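Long-range contacts in Cj0977 (PDB 3BNV), which is of unknown function but adopts a hot-dog fold and is a sigma28-regulated, nonflagellar virulence protein of Campylobacter jejuni: residues Glu24-Pro29 with Ser81-Phe86; Ala72-Val77 with Leu106-His111; Ser118-Val123 with Gln140-Asp145. All blocks are in the same frame, centred on the assembly; numbering follows the deposited sequence.

Contact 1. Residues Glu24-Pro29 with Ser81-Phe86; sequences ELLTCP and SINKEF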
loop_
_atom_site.group_PDB
_atom_site.type_symbol
_atom_site.label_atom_id
_atom_site.label_comp_id
_atom_site.label_asym_id
_atom_site.label_seq_id
_atom_site.Cartn_x
_atom_site.Cartn_y
_atom_site.Cartn_z
ATOM N N GLU A 24 -19.813 12.239 -5.811
ATOM C CA GLU A 24 -18.813 13.168 -6.359
ATOM C C GLU A 24 -17.496 12.506 -6.761
ATOM O O GLU A 24 -16.732 13.070 -7.533
ATOM C CB GLU A 24 -18.488 14.279 -5.352
ATOM C CG GLU A 24 -19.413 15.486 -5.381
ATOM C CD GLU A 24 -19.482 16.190 -4.023
ATOM O OE1 GLU A 24 -18.465 16.785 -3.612
ATOM O OE2 GLU A 24 -20.550 16.144 -3.366
ATOM N N LEU A 25 -17.209 11.331 -6.211
ATOM C CA LEU A 25 -15.906 10.717 -6.405
ATOM C C LEU A 25 -15.770 10.164 -7.821
ATOM O O LEU A 25 -16.537 9.299 -8.236
ATOM C CB LEU A 25 -15.690 9.614 -5.365
ATOM C CG LEU A 25 -14.395 9.624 -4.560
ATOM C CD1 LEU A 25 -13.253 9.544 -5.495
ATOM C CD2 LEU A 25 -14.292 10.916 -3.795
ATOM N N LEU A 26 -14.793 10.677 -8.560
ATOM C CA LEU A 26 -14.521 10.206 -9.919
ATOM C C LEU A 26 -13.372 9.205 -9.928
ATOM O O LEU A 26 -13.236 8.419 -10.864
ATOM C CB LEU A 26 -14.206 11.378 -10.865
ATOM C CG LEU A 26 -15.338 12.324 -11.301
ATOM C CD1 LEU A 26 -14.819 13.616 -11.922
ATOM C CD2 LEU A 26 -16.275 11.628 -12.267
ATOM N N THR A 27 -12.553 9.237 -8.882
ATOM C CA THR A 27 -11.331 8.440 -8.833
ATOM C C THR A 27 -11.557 7.062 -8.239
ATOM O O THR A 27 -12.350 6.902 -7.334
ATOM C CB THR A 27 -10.234 9.157 -8.003
ATOM O OG1 THR A 27 -8.969 8.498 -8.166
ATOM C CG2 THR A 27 -10.592 9.153 -6.552
ATOM N N CYS A 28 -10.852 6.061 -8.738
ATOM C CA CYS A 28 -10.928 4.714 -8.160
ATOM C C CYS A 28 -12.358 4.227 -7.905
ATOM O O CYS A 28 -12.675 3.748 -6.816
ATOM C CB CYS A 28 -10.094 4.647 -6.874
ATOM S SG CYS A 28 -8.369 5.212 -7.113
ATOM N N PRO A 29 -13.218 4.310 -8.925
ATOM C CA PRO A 29 -14.630 4.016 -8.696
ATOM C C PRO A 29 -14.846 2.590 -8.220
ATOM O O PRO A 29 -15.890 2.278 -7.621
ATOM C CB PRO A 29 -15.256 4.191 -10.086
ATOM C CG PRO A 29 -14.100 4.112 -11.047
ATOM C CD PRO A 29 -12.915 4.630 -10.330
ATOM N N SER A 81 -8.295 13.667 -3.072
ATOM C CA SER A 81 -8.057 15.096 -2.893
ATOM C C SER A 81 -7.935 15.829 -4.218
ATOM O O SER A 81 -8.110 17.027 -4.271
ATOM C CB SER A 81 -6.785 15.334 -2.086
ATOM O OG SER A 81 -5.644 15.026 -2.861
ATOM N N ILE A 82 -7.591 15.104 -5.278
ATOM C CA ILE A 82 -7.503 15.665 -6.618
ATOM C C ILE A 82 -8.779 15.367 -7.393
ATOM O O ILE A 82 -9.249 16.180 -8.167
ATOM C CB ILE A 82 -6.351 15.004 -7.384
ATOM C CG1 ILE A 82 -5.050 15.268 -6.638
ATOM C CG2 ILE A 82 -6.304 15.513 -8.852
ATOM C CD1 ILE A 82 -4.980 16.686 -6.115
ATOM N N ASN A 83 -9.322 14.172 -7.193
ATOM C CA ASN A 83 -10.607 13.775 -7.771
ATOM C C ASN A 83 -10.718 13.884 -9.291
ATOM O O ASN A 83 -11.691 14.416 -9.817
ATOM C CB ASN A 83 -11.778 14.543 -7.148
ATOM C CG ASN A 83 -13.103 13.840 -7.383
ATOM O OD1 ASN A 83 -13.129 12.639 -7.626
ATOM N ND2 ASN A 83 -14.194 14.571 -7.301
ATOM N N LYS A 84 -9.730 13.372 -9.994
ATOM C CA LYS A 84 -9.798 13.307 -11.439
ATOM C C LYS A 84 -10.195 11.904 -11.864
ATOM O O LYS A 84 -9.842 10.925 -11.214
ATOM C CB LYS A 84 -8.449 13.662 -12.041
ATOM C CG LYS A 84 -8.094 15.121 -11.892
ATOM C CD LYS A 84 -8.638 15.950 -13.023
ATOM C CE LYS A 84 -8.491 17.426 -12.761
ATOM N NZ LYS A 84 -9.078 18.178 -13.904
ATOM N N GLU A 85 -10.932 11.794 -12.957
ATOM C CA GLU A 85 -11.399 10.490 -13.370
ATOM C C GLU A 85 -10.246 9.579 -13.746
ATOM O O GLU A 85 -10.280 8.397 -13.473
ATOM C CB GLU A 85 -12.369 10.591 -14.535
ATOM C CG GLU A 85 -12.901 9.241 -14.962
ATOM C CD GLU A 85 -14.013 9.363 -15.945
ATOM O OE1 GLU A 85 -14.758 8.370 -16.126
ATOM O OE2 GLU A 85 -14.137 10.463 -16.534
ATOM N N PHE A 86 -9.228 10.126 -14.388
ATOM C CA PHE A 86 -8.097 9.326 -14.827
ATOM C C PHE A 86 -6.802 9.783 -14.161
ATOM O O PHE A 86 -6.168 10.725 -14.609
ATOM C CB PHE A 86 -7.939 9.397 -16.352
ATOM C CG PHE A 86 -9.191 9.084 -17.120
ATOM C CD1 PHE A 86 -9.758 10.039 -17.963
ATOM C CD2 PHE A 86 -9.781 7.827 -17.039
ATOM C CE1 PHE A 86 -10.901 9.758 -18.698
ATOM C CE2 PHE A 86 -10.917 7.534 -17.758
ATOM C CZ PHE A 86 -11.488 8.500 -18.593
#

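Contact 2. Residues Ala72-Val77 with Leu106-His111; sequences AAANYV and LELEAH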
loop_
_atom_site.group_PDB
_atom_site.type_symbol
_atom_site.label_atom_id
_atom_site.label_comp_id
_atom_site.label_asym_id
_atom_site.label_seq_id
_atom_site.Cartn_x
_atom_site.Cartn_y
_atom_site.Cartn_z
ATOM N N ALA A 72 -2.216 1.972 1.505
ATOM C CA ALA A 72 -3.362 1.926 0.634
ATOM C C ALA A 72 -4.340 3.031 0.976
ATOM O O ALA A 72 -4.814 3.722 0.087
ATOM C CB ALA A 72 -4.036 0.585 0.711
ATOM N N ALA A 73 -4.658 3.205 2.250
ATOM C CA ALA A 73 -5.618 4.220 2.618
ATOM C C ALA A 73 -5.081 5.607 2.198
ATOM O O ALA A 73 -5.804 6.417 1.619
ATOM C CB ALA A 73 -5.900 4.148 4.089
ATOM N N ALA A 74 -3.802 5.859 2.460
ATOM C CA ALA A 74 -3.211 7.136 2.091
ATOM C C ALA A 74 -3.251 7.358 0.572
ATOM O O ALA A 74 -3.508 8.464 0.077
ATOM C CB ALA A 74 -1.811 7.205 2.597
ATOM N N ASN A 75 -2.991 6.293 -0.156
ATOM C CA ASN A 75 -3.020 6.303 -1.592
ATOM C C ASN A 75 -4.429 6.690 -2.080
ATOM O O ASN A 75 -4.615 7.516 -2.987
ATOM C CB ASN A 75 -2.574 4.920 -2.058
ATOM C CG ASN A 75 -2.479 4.784 -3.555
ATOM O OD1 ASN A 75 -2.936 5.645 -4.326
ATOM N ND2 ASN A 75 -1.912 3.671 -3.986
ATOM N N TYR A 76 -5.436 6.128 -1.447
ATOM C CA TYR A 76 -6.808 6.414 -1.835
ATOM C C TYR A 76 -7.194 7.871 -1.523
ATOM O O TYR A 76 -7.617 8.607 -2.407
ATOM C CB TYR A 76 -7.714 5.369 -1.200
ATOM C CG TYR A 76 -9.173 5.399 -1.549
ATOM C CD1 TYR A 76 -10.117 5.087 -0.600
ATOM C CD2 TYR A 76 -9.606 5.689 -2.814
ATOM C CE1 TYR A 76 -11.465 5.085 -0.900
ATOM C CE2 TYR A 76 -10.970 5.701 -3.123
ATOM C CZ TYR A 76 -11.888 5.399 -2.162
ATOM O OH TYR A 76 -13.238 5.395 -2.442
ATOM N N VAL A 77 -7.029 8.308 -0.288
ATOM C CA VAL A 77 -7.403 9.679 0.056
ATOM C C VAL A 77 -6.549 10.748 -0.692
ATOM O O VAL A 77 -7.037 11.826 -1.014
ATOM C CB VAL A 77 -7.447 9.923 1.579
ATOM C CG1 VAL A 77 -6.069 10.136 2.141
ATOM C CG2 VAL A 77 -8.254 11.115 1.878
ATOM N N LEU A 106 -8.161 4.344 11.684
ATOM C CA LEU A 106 -7.263 5.373 11.240
ATOM C C LEU A 106 -8.047 6.497 10.576
ATOM O O LEU A 106 -8.957 6.260 9.766
ATOM C CB LEU A 106 -6.302 4.765 10.246
ATOM C CG LEU A 106 -5.264 5.652 9.580
ATOM C CD1 LEU A 106 -4.205 6.061 10.591
ATOM C CD2 LEU A 106 -4.651 4.852 8.456
ATOM N N GLU A 107 -7.704 7.728 10.935
ATOM C CA GLU A 107 -8.334 8.900 10.351
ATOM C C GLU A 107 -7.310 9.640 9.455
ATOM O O GLU A 107 -6.304 10.135 9.935
ATOM C CB GLU A 107 -8.869 9.783 11.473
ATOM C CG GLU A 107 -9.895 9.079 12.307
ATOM C CD GLU A 107 -10.483 9.943 13.447
ATOM O OE1 GLU A 107 -10.290 9.537 14.647
ATOM O OE2 GLU A 107 -11.130 11.008 13.122
ATOM N N LEU A 108 -7.555 9.687 8.149
ATOM C CA LEU A 108 -6.610 10.324 7.234
ATOM C C LEU A 108 -7.116 11.671 6.698
ATOM O O LEU A 108 -8.295 11.830 6.425
ATOM C CB LEU A 108 -6.268 9.380 6.079
ATOM C CG LEU A 108 -5.839 7.965 6.475
ATOM C CD1 LEU A 108 -7.007 7.001 6.706
ATOM C CD2 LEU A 108 -4.903 7.365 5.443
ATOM N N GLU A 109 -6.217 12.639 6.574
ATOM C CA GLU A 109 -6.523 13.879 5.871
ATOM C C GLU A 109 -5.490 14.103 4.789
ATOM O O GLU A 109 -4.302 13.862 5.006
ATOM C CB GLU A 109 -6.522 15.087 6.795
ATOM C CG GLU A 109 -7.566 15.032 7.839
ATOM C CD GLU A 109 -7.560 16.259 8.720
ATOM O OE1 GLU A 109 -7.822 16.103 9.941
ATOM O OE2 GLU A 109 -7.304 17.377 8.208
ATOM N N ALA A 110 -5.942 14.579 3.637
ATOM C CA ALA A 110 -5.049 14.841 2.501
ATOM C C ALA A 110 -5.211 16.258 1.996
ATOM O O ALA A 110 -6.331 16.734 1.829
ATOM C CB ALA A 110 -5.337 13.847 1.373
ATOM N N HIS A 111 -4.100 16.939 1.751
ATOM C CA HIS A 111 -4.137 18.312 1.239
ATOM C C HIS A 111 -3.187 18.387 0.070
ATOM O O HIS A 111 -2.002 18.050 0.208
ATOM C CB HIS A 111 -3.677 19.289 2.291
ATOM C CG HIS A 111 -4.510 19.293 3.529
ATOM N ND1 HIS A 111 -5.531 20.198 3.732
ATOM C CD2 HIS A 111 -4.449 18.532 4.646
ATOM C CE1 HIS A 111 -6.082 19.977 4.914
ATOM N NE2 HIS A 111 -5.431 18.983 5.497
#

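Contact 3. Residues Ser118-Val123 with Gln140-Asp145; sequences SKKRDV and QVVSTD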
loop_
_atom_site.group_PDB
_atom_site.type_symbol
_atom_site.label_atom_id
_atom_site.label_comp_id
_atom_site.label_asym_id
_atom_site.label_seq_id
_atom_site.Cartn_x
_atom_site.Cartn_y
_atom_site.Cartn_z
ATOM N N SER A 118 -0.318 22.319 -13.682
ATOM C CA SER A 118 0.257 21.020 -13.950
ATOM C C SER A 118 -0.699 19.846 -13.656
ATOM O O SER A 118 -1.518 19.911 -12.750
ATOM C CB SER A 118 1.590 20.884 -13.187
ATOM O OG SER A 118 2.079 19.543 -13.227
ATOM N N LYS A 119 -0.591 18.781 -14.444
ATOM C CA LYS A 119 -1.288 17.508 -14.171
ATOM C C LYS A 119 -0.602 16.658 -13.087
ATOM O O LYS A 119 -1.177 15.682 -12.603
ATOM C CB LYS A 119 -1.433 16.686 -15.459
ATOM C CG LYS A 119 -2.318 17.319 -16.509
ATOM C CD LYS A 119 -2.217 16.542 -17.797
ATOM C CE LYS A 119 -3.079 17.181 -18.889
ATOM N NZ LYS A 119 -4.517 17.123 -18.519
ATOM N N LYS A 120 0.625 17.039 -12.725
ATOM C CA LYS A 120 1.369 16.393 -11.648
ATOM C C LYS A 120 1.211 17.206 -10.351
ATOM O O LYS A 120 1.552 18.399 -10.300
ATOM C CB LYS A 120 2.836 16.226 -12.062
ATOM C CG LYS A 120 3.786 15.749 -10.957
ATOM C CD LYS A 120 5.257 15.845 -11.403
ATOM C CE LYS A 120 6.190 15.487 -10.241
ATOM N NZ LYS A 120 7.508 14.839 -10.642
ATOM N N ARG A 121 0.678 16.551 -9.323
ATOM C CA ARG A 121 0.336 17.179 -8.050
ATOM C C ARG A 121 0.989 16.467 -6.873
ATOM O O ARG A 121 1.054 15.219 -6.844
ATOM C CB ARG A 121 -1.169 17.090 -7.832
ATOM C CG ARG A 121 -2.013 17.374 -9.029
ATOM C CD ARG A 121 -2.050 18.869 -9.327
ATOM N NE ARG A 121 -2.228 19.646 -8.112
ATOM C CZ ARG A 121 -3.398 20.104 -7.678
ATOM N NH1 ARG A 121 -4.507 19.877 -8.356
ATOM N NH2 ARG A 121 -3.456 20.809 -6.563
ATOM N N ASP A 122 1.435 17.256 -5.890
ATOM C CA ASP A 122 1.979 16.712 -4.626
ATOM C C ASP A 122 0.901 16.781 -3.548
ATOM O O ASP A 122 0.285 17.812 -3.346
ATOM C CB ASP A 122 3.231 17.506 -4.187
ATOM C CG ASP A 122 4.325 17.526 -5.260
ATOM O OD1 ASP A 122 4.400 16.561 -6.056
ATOM O OD2 ASP A 122 5.117 18.503 -5.322
ATOM N N VAL A 123 0.682 15.684 -2.851
ATOM C CA VAL A 123 -0.364 15.627 -1.841
ATOM C C VAL A 123 0.205 15.229 -0.487
ATOM O O VAL A 123 0.921 14.237 -0.365
ATOM C CB VAL A 123 -1.441 14.620 -2.259
ATOM C CG1 VAL A 123 -2.532 14.503 -1.171
ATOM C CG2 VAL A 123 -2.032 15.015 -3.606
ATOM N N GLN A 140 2.655 11.639 -4.951
ATOM C CA GLN A 140 2.603 12.366 -6.202
ATOM C C GLN A 140 1.558 11.750 -7.123
ATOM O O GLN A 140 1.684 10.615 -7.523
ATOM C CB GLN A 140 3.985 12.367 -6.852
ATOM C CG GLN A 140 5.049 13.190 -6.128
ATOM C CD GLN A 140 6.373 13.217 -6.907
ATOM O OE1 GLN A 140 6.890 12.161 -7.312
ATOM N NE2 GLN A 140 6.920 14.429 -7.137
ATOM N N VAL A 141 0.515 12.518 -7.431
ATOM C CA VAL A 141 -0.582 12.081 -8.287
ATOM C C VAL A 141 -0.458 12.738 -9.656
ATOM O O VAL A 141 -0.210 13.907 -9.745
ATOM C CB VAL A 141 -1.956 12.504 -7.727
ATOM C CG1 VAL A 141 -3.069 11.903 -8.572
ATOM C CG2 VAL A 141 -2.127 12.118 -6.245
ATOM N N VAL A 142 -0.626 11.975 -10.728
ATOM C CA VAL A 142 -0.663 12.545 -12.067
ATOM C C VAL A 142 -1.971 12.156 -12.735
ATOM O O VAL A 142 -2.466 11.029 -12.542
ATOM C CB VAL A 142 0.490 12.041 -12.964
ATOM C CG1 VAL A 142 0.258 12.483 -14.360
ATOM C CG2 VAL A 142 1.841 12.563 -12.479
ATOM N N SER A 143 -2.533 13.072 -13.525
ATOM C CA SER A 143 -3.785 12.767 -14.214
ATOM C C SER A 143 -3.680 12.907 -15.721
ATOM O O SER A 143 -2.764 13.539 -16.260
ATOM C CB SER A 143 -4.960 13.578 -13.658
ATOM O OG SER A 143 -4.713 14.966 -13.714
ATOM N N THR A 144 -4.595 12.269 -16.421
ATOM C CA THR A 144 -4.598 12.421 -17.850
ATOM C C THR A 144 -6.014 12.744 -18.301
ATOM O O THR A 144 -6.973 12.596 -17.522
ATOM C CB THR A 144 -4.001 11.179 -18.538
ATOM O OG1 THR A 144 -4.620 9.995 -18.014
ATOM C CG2 THR A 144 -2.504 11.095 -18.254
ATOM N N ASP A 145 -6.148 13.229 -19.532
ATOM C CA ASP A 145 -7.470 13.587 -20.050
ATOM C C ASP A 145 -8.173 12.318 -20.499
ATOM O O ASP A 145 -9.399 12.265 -20.526
ATOM C CB ASP A 145 -7.395 14.626 -21.186
ATOM C CG ASP A 145 -6.520 15.834 -20.831
ATOM O OD1 ASP A 145 -5.321 15.623 -20.535
ATOM O OD2 ASP A 145 -7.008 16.990 -20.860
#

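Contact 1. Residues Glu24-Pro29 with Ser81-Phe86
The carboxamide of N83 lies against the backbone from E24 to L26 and bonds to it through both of its ends. OD1 of N83 accepts from L26 N at 2.7 Å, with the donor in the carbonyl plane and on a lone pair. ND2 of N83 donates to E24 O at 3.0 Å. Both N-H bonds are within 10° of straight, yet the two ends differ: E24 O lies almost in the amide plane of N83, whereas ND2 stands 43° above the carbonyl plane of E24. Two bonds from one flat group fix its rotation. N83 leaves the helix with positive phi, and its CG is anti to the backbone N (chi1 -161°), which carries the amide to the loop. L26 sets its CB 3.6 Å from N83 OD1 and 4.2 Å from E85 CB, while T27 CB rests 3.7 Å from K84 O. The contact thus ties the loop after helix 15-22 to the end of helix 67-82. I42 of strand 38-43 touches E24, L25 and N83, Q79 of helix 67-82 meets T27, and C28 packs on Y76 of that helix and on F66 of the second subunit.

Contact 2. Residues Ala72-Val77 with Leu106-His111
V77 N bonds to A73 O at 3.0 Å, next to the slightly shorter bond from Y76 N to A72 O at 2.9 Å, and this helical spacing turns both A73 and V77 toward L108 and A110. These bonds stay within the helix; between helix and strand the side chains that meet are apolar. The helix segment passes over strand 106-111 with an axis separation of 8.5 Å and an angle of 39° between their directions.

L108 is the strand side chain that meets A73 and A74. Its CG is anti to the carbonyl carbon (chi1 -51°), and the branch beyond it meets the turn at these two alanines. CD2 of L108 does most of the touching, 3.6 Å from A73 CB, and it also approaches the backbone N of A74; CD1 of L108 meets A73 as well. One helical turn on from A73, V77 sets its CG1 4.0 Å from L108 CB and 3.9 Å from A110 CB, bridging two strand residues that point to the same side of the sheet, while its CG2 also reaches A110. The small A110 comes close to the helix backbone too, with CB 3.6 Å from V77 O.

Around this row, A47 and S49 of strand 46-52 touch V77, and V125 of strand 120-129 touches A74 and V77. These neighbours place helix 67-82 across the concave side of the antiparallel sheet, the arrangement of the hot-dog fold, a sheet wrapped round a central helix. Every touching residue is buried and all the side-chain pairs are aliphatic, which is consistent with helix and strand being held mainly by close packing and burial of aliphatic groups.

Contact 3. Residues Ser118-Val123 with Gln140-Asp145
Strands 120-123 and 140-143 run antiparallel, their axes 4.6 Å apart and their directions at 151°, and R121 and V141 form the hydrogen-bonded pair, R121 N donating to V141 O at 2.8 Å and V141 N to R121 O, also at 2.8 Å.

On the face carrying K120, D122, Q140 and V142, side chains meet across the non-hydrogen-bonded pairs K120/V142 and D122/Q140. CB of K120 packs 3.8 Å from V142 CG2. D122 and Q140 lie side by side and point the same way, joined by a weak bond from Q140 NE2 to D122 OD1 at 3.5 Å. Diagonally, K120 CE comes to NE2 of Q140, the two side chains meeting at an oblique angle. On the face of R121 and V141, V141 CG2 meets V123 CG2 at 3.9 Å. R121 leads its guanidinium away from the partner strand, where NH2 is bonded to N45 OD1 and L113 O.

Just before the strand, K119 O accepts from S143 N at 3.1 Å, and the same oxygen takes a CA-H contact from V142. The CB-to-CD part of K119 passes close to S143 O, and the chain then bends at its last torsion (chi4 -64°), setting NZ 2.6 Å from D145 OD1 in a salt bridge. NZ meets OD1 of D145 from above the carboxylate plane (38° out of it), and the two side chains cross at about a right angle. Before K120, S118 forms an ST turn, its OG accepting from K120 N. V123 faces A78 and S81 of helix 67-82, while Q140 and V142 bond through their backbones to strand 87-96. The arrangement is the open end of the beta hairpin 120-129/132-143, part of the antiparallel sheet of the hot-dog fold.

Of the three, contact 2 lies in the core, its touching residues all buried, with about 3 Å between its centre and that of the chain. Contact 1 lies at the surface, and contact 3 is partly buried, its centre about 15 Å from the chain's centre. Contacts 1 and 2 share helix 67-82, one at its end and the other along its middle, and both reach the second subunit; they meet where S81 packs on A110. Contacts 2 and 3 use neighbouring strands of one sheet, with V123 against A110. Contact 3 joins contact 1 through F86 O and T144 N, a probable hydrogen bond. Chemistry follows place: aliphatic packing inside, a side-chain amide bound to backbone at the surface loop, and a strand ladder edged by charge at the hairpin.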